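Local coordinates for protein xyloglucan-specific endo-beta-1,4-glucanase (Uncultured bacterium, PDB 4W88) that probably cleaves the beta-1,4-glucan backbone of xyloglucan from within the chain, as a family 5 glycoside hydrolase from a ruminal metagenome, at residues 230-235 against 273-278. The protein carries 1 engineered substitution. Residues are numbered along the deposited sequence; the frame is centred on the assembly and turned at random.
With BGC (beta-D-glucopyranose), chain C.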
ATOM      1  N   PHE A 230      15.161  11.486  -6.441  1.00 23.85           N
ATOM      2  CA  PHE A 230      15.657  10.362  -7.215  1.00 21.24           C
ATOM      3  C   PHE A 230      14.525   9.542  -7.832  1.00 25.49           C
ATOM      4  O   PHE A 230      14.620   9.087  -8.972  1.00 23.96           O
ATOM      5  CB  PHE A 230      16.535   9.460  -6.359  1.00 23.09           C
ATOM      6  CG  PHE A 230      17.049   8.281  -7.118  1.00 20.85           C
ATOM      7  CD1 PHE A 230      18.001   8.445  -8.113  1.00 24.60           C
ATOM      8  CD2 PHE A 230      16.592   7.030  -6.861  1.00 24.08           C
ATOM      9  CE1 PHE A 230      18.441   7.342  -8.844  1.00 20.70           C
ATOM     10  CE2 PHE A 230      17.033   5.946  -7.588  1.00 23.54           C
ATOM     11  CZ  PHE A 230      17.937   6.103  -8.585  1.00 23.17           C
ATOM     12  N   THR A 231      13.463   9.304  -7.042  1.00 21.09           N
ATOM     13  CA  THR A 231      12.445   8.337  -7.440  1.00 22.36           C
ATOM     14  C   THR A 231      11.376   8.889  -8.379  1.00 19.54           C
ATOM     15  O   THR A 231      10.734   8.142  -9.169  1.00 22.69           O
ATOM     16  CB  THR A 231      11.726   7.747  -6.183  1.00 21.06           C
ATOM     17  OG1 THR A 231      11.209   8.827  -5.412  1.00 21.71           O
ATOM     18  CG2 THR A 231      12.725   6.982  -5.314  1.00 20.80           C
ATOM     19  N   TYR A 232      11.172  10.210  -8.265  1.00 21.34           N
ATOM     20  CA  TYR A 232      10.197  10.972  -9.110  1.00 20.23           C
ATOM     21  C   TYR A 232      10.863  11.945 -10.079  1.00 23.28           C
ATOM     22  O   TYR A 232      12.029  12.201  -9.975  1.00 24.30           O
ATOM     23  CB  TYR A 232       9.178  11.722  -8.218  1.00 25.05           C
ATOM     24  CG  TYR A 232       8.025  10.827  -7.685  1.00 19.97           C
ATOM     25  CD1 TYR A 232       8.281   9.829  -6.708  1.00 23.74           C
ATOM     26  CD2 TYR A 232       6.736  10.953  -8.193  1.00 23.70           C
ATOM     27  CE1 TYR A 232       7.230   9.014  -6.265  1.00 25.10           C
ATOM     28  CE2 TYR A 232       5.707  10.153  -7.758  1.00 26.98           C
ATOM     29  CZ  TYR A 232       5.969   9.213  -6.825  1.00 22.14           C
ATOM     30  OH  TYR A 232       4.909   8.429  -6.405  1.00 25.52           O
ATOM     31  N   VAL A 233      10.118  12.396 -11.056  1.00 28.15           N
ATOM     32  CA  VAL A 233      10.557  13.441 -11.976  1.00 27.73           C
ATOM     33  C   VAL A 233       9.937  14.771 -11.524  1.00 31.43           C
ATOM     34  O   VAL A 233       8.728  14.828 -11.325  1.00 32.69           O
ATOM     35  CB  VAL A 233      10.138  13.157 -13.415  1.00 35.89           C
ATOM     36  CG1 VAL A 233      10.668  14.266 -14.364  1.00 34.45           C
ATOM     37  CG2 VAL A 233      10.648  11.811 -13.835  1.00 31.17           C
ATOM     38  N   ALA A 234      10.784  15.772 -11.261  1.00 29.32           N
ATOM     39  CA  ALA A 234      10.360  17.075 -10.726  1.00 34.15           C
ATOM     40  C   ALA A 234      11.497  18.053 -10.922  1.00 36.45           C
ATOM     41  O   ALA A 234      12.577  17.608 -11.286  1.00 31.50           O
ATOM     42  CB  ALA A 234      10.056  16.963  -9.266  1.00 37.14           C
ATOM     43  N   ASP A 235      11.239  19.352 -10.638  1.00 35.52           N
ATOM     44  CA  ASP A 235      12.242  20.371 -10.726  1.00 40.14           C
ATOM     45  C   ASP A 235      13.188  20.066  -9.585  1.00 30.59           C
ATOM     46  O   ASP A 235      12.810  20.071  -8.436  1.00 40.57           O
ATOM     47  CB  ASP A 235      11.565  21.740 -10.530  1.00 48.09           C
ATOM     48  CG  ASP A 235      12.546  22.940 -10.323  1.00 53.67           C
ATOM     49  OD1 ASP A 235      13.764  22.868 -10.546  1.00 42.56           O
ATOM     50  OD2 ASP A 235      12.035  24.028  -9.915  1.00 69.82           O
ATOM     51  N   GLY A 273       9.549   2.560  -4.667  1.00 16.83           N
ATOM     52  CA  GLY A 273       9.996   2.271  -6.030  1.00 19.06           C
ATOM     53  C   GLY A 273      10.693   3.495  -6.616  1.00 16.73           C
ATOM     54  O   GLY A 273      10.739   4.549  -5.978  1.00 19.94           O
ATOM     55  N   ALA A 274      11.276   3.357  -7.818  1.00 19.49           N
ATOM     56  CA  ALA A 274      11.947   4.453  -8.489  1.00 19.57           C
ATOM     57  C   ALA A 274      11.546   4.463  -9.948  1.00 18.35           C
ATOM     58  O   ALA A 274      11.585   3.463 -10.591  1.00 20.77           O
ATOM     59  CB  ALA A 274      13.437   4.224  -8.343  1.00 21.93           C
ATOM     60  N   GLN A 275      11.138   5.607 -10.448  1.00 19.96           N
ATOM     61  CA  GLN A 275      10.786   5.697 -11.822  1.00 21.38           C
ATOM     62  C   GLN A 275      12.032   5.485 -12.688  1.00 21.79           C
ATOM     63  O   GLN A 275      13.151   5.913 -12.354  1.00 22.71           O
ATOM     64  CB  GLN A 275      10.143   7.055 -12.166  1.00 21.40           C
ATOM     65  CG  GLN A 275       8.790   7.243 -11.530  1.00 20.69           C
ATOM     66  CD  GLN A 275       8.193   8.615 -11.729  1.00 23.54           C
ATOM     67  OE1 GLN A 275       8.312   9.227 -12.802  1.00 25.66           O
ATOM     68  NE2 GLN A 275       7.531   9.115 -10.689  1.00 22.33           N
ATOM     69  N   PHE A 276      11.817   4.727 -13.743  1.00 18.68           N
ATOM     70  CA  PHE A 276      12.862   4.397 -14.695  1.00 20.74           C
ATOM     71  C   PHE A 276      13.278   5.612 -15.501  1.00 23.06           C
ATOM     72  O   PHE A 276      12.452   6.196 -16.205  1.00 24.11           O
ATOM     73  CB  PHE A 276      12.518   3.244 -15.668  1.00 23.29           C
ATOM     74  CG  PHE A 276      13.671   2.861 -16.546  1.00 21.85           C
ATOM     75  CD1 PHE A 276      14.819   2.279 -15.952  1.00 24.24           C
ATOM     76  CD2 PHE A 276      13.636   3.028 -17.922  1.00 23.23           C
ATOM     77  CE1 PHE A 276      15.928   1.940 -16.713  1.00 25.80           C
ATOM     78  CE2 PHE A 276      14.743   2.639 -18.700  1.00 27.15           C
ATOM     79  CZ  PHE A 276      15.875   2.098 -18.086  1.00 27.76           C
ATOM     80  N   LYS A 277      14.551   5.981 -15.383  1.00 23.32           N
ATOM     81  CA  LYS A 277      15.098   7.206 -16.037  1.00 22.37           C
ATOM     82  C   LYS A 277      16.356   6.865 -16.848  1.00 21.80           C
ATOM     83  O   LYS A 277      17.363   7.570 -16.780  1.00 26.91           O
ATOM     84  CB  LYS A 277      15.473   8.239 -14.962  1.00 23.59           C
ATOM     85  CG  LYS A 277      14.381   8.748 -14.033  1.00 23.80           C
ATOM     86  CD  LYS A 277      14.946   9.535 -12.871  1.00 27.00           C
ATOM     87  CE  LYS A 277      13.794   9.998 -11.978  1.00 25.82           C
ATOM     88  NZ  LYS A 277      14.308  11.044 -11.036  1.00 23.69           N
ATOM     89  N   GLU A 278      16.278   5.721 -17.572  1.00 23.13           N
ATOM     90  CA  GLU A 278      17.382   5.185 -18.402  1.00 22.85           C
ATOM     91  C   GLU A 278      18.628   5.080 -17.539  1.00 24.45           C
ATOM     92  O   GLU A 278      19.739   5.452 -17.957  1.00 27.00           O
ATOM     93  CB  GLU A 278      17.630   5.982 -19.670  1.00 30.51           C
ATOM     94  CG  GLU A 278      16.354   6.243 -20.388  1.00 35.93           C
ATOM     95  CD  GLU A 278      16.282   5.818 -21.729  1.00 46.76           C
ATOM     96  OE1 GLU A 278      15.761   4.696 -21.864  1.00 62.56           O
ATOM     97  OE2 GLU A 278      16.711   6.637 -22.590  1.00 56.22           O
TER
HETATM   98  C2  BGC C   4       3.412  11.565  -4.647  1.00 42.17           C
HETATM   99  C3  BGC C   4       2.596  10.306  -4.318  1.00 37.19           C
HETATM  100  C4  BGC C   4       3.356   9.360  -3.451  1.00 44.55           C
HETATM  101  C5  BGC C   4       3.878  10.409  -2.387  1.00 41.69           C
HETATM  102  C6  BGC C   4       4.690   9.559  -1.487  1.00 51.07           C
HETATM  103  C1  BGC C   4       3.773  12.535  -3.579  1.00 33.51           C
HETATM  104  O2  BGC C   4       2.508  12.324  -5.304  1.00 46.23           O
HETATM  105  O3  BGC C   4       2.318   9.702  -5.559  1.00 47.55           O
HETATM  106  O4  BGC C   4       2.593   8.056  -3.280  1.00 32.00           O
HETATM  107  O5  BGC C   4       4.541  11.686  -2.916  1.00 34.93           O
HETATM  108  O6  BGC C   4       5.121  10.120  -0.274  1.00 46.30           O
HETATM  109  O   HOH W   1      15.260   6.826 -10.852  1.00 22.95           O
HETATM  110  O   HOH W   2       7.123  11.961 -11.540  1.00 26.91           O
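Lys277 has CG anti to its carbonyl carbon (chi1 -60°), and the chain runs extended from there to the ammonium. Gln275 starts the same way, and its extended chain carries the amide to the ring of Tyr232. The contact belongs to the (beta/alpha)8 barrel of family 5. It joins the loop after the seventh barrel strand, 267-272, to the end of helix 228-231, which follows the sixth. NZ of Lys277 donates to Phe230 O at 2.9 Å and to Tyr232 O at 2.8 Å. It lies above both carbonyl planes, and Tyr238 O is a third acceptor. This would probably favour the charged amine. An alanine here would remove the amine and is likely to loosen the turn where the chain leaves the helix. The backbone adds a nearly straight bond, Gln275 N to Thr231 O, 2.9 Å long with an N-H...O angle of 164°. It lies in the carbonyl plane, on a lone pair. Water 1 donates to Phe230 O and Gln275 O. CE2 of Phe230 packs on Ala274 CB at 4.1 Å. Thr231 OG1 is hydrogen-bonded to Tyr225 O and Pro227 O. Gly273 O is buried without a polar partner. Tyr232 lines the glycan pocket, its OH 3.0 Å from O3 of the glucose. Gln275 thus backs a sugar-binding residue. Its amide plane is 70° from the ring, and water 2 accepts from NE2 and Val233 N. NE2 of Gln275 sits over one face of the Tyr232 ring, nearer its border than its centre, 3.2 Å from CD2.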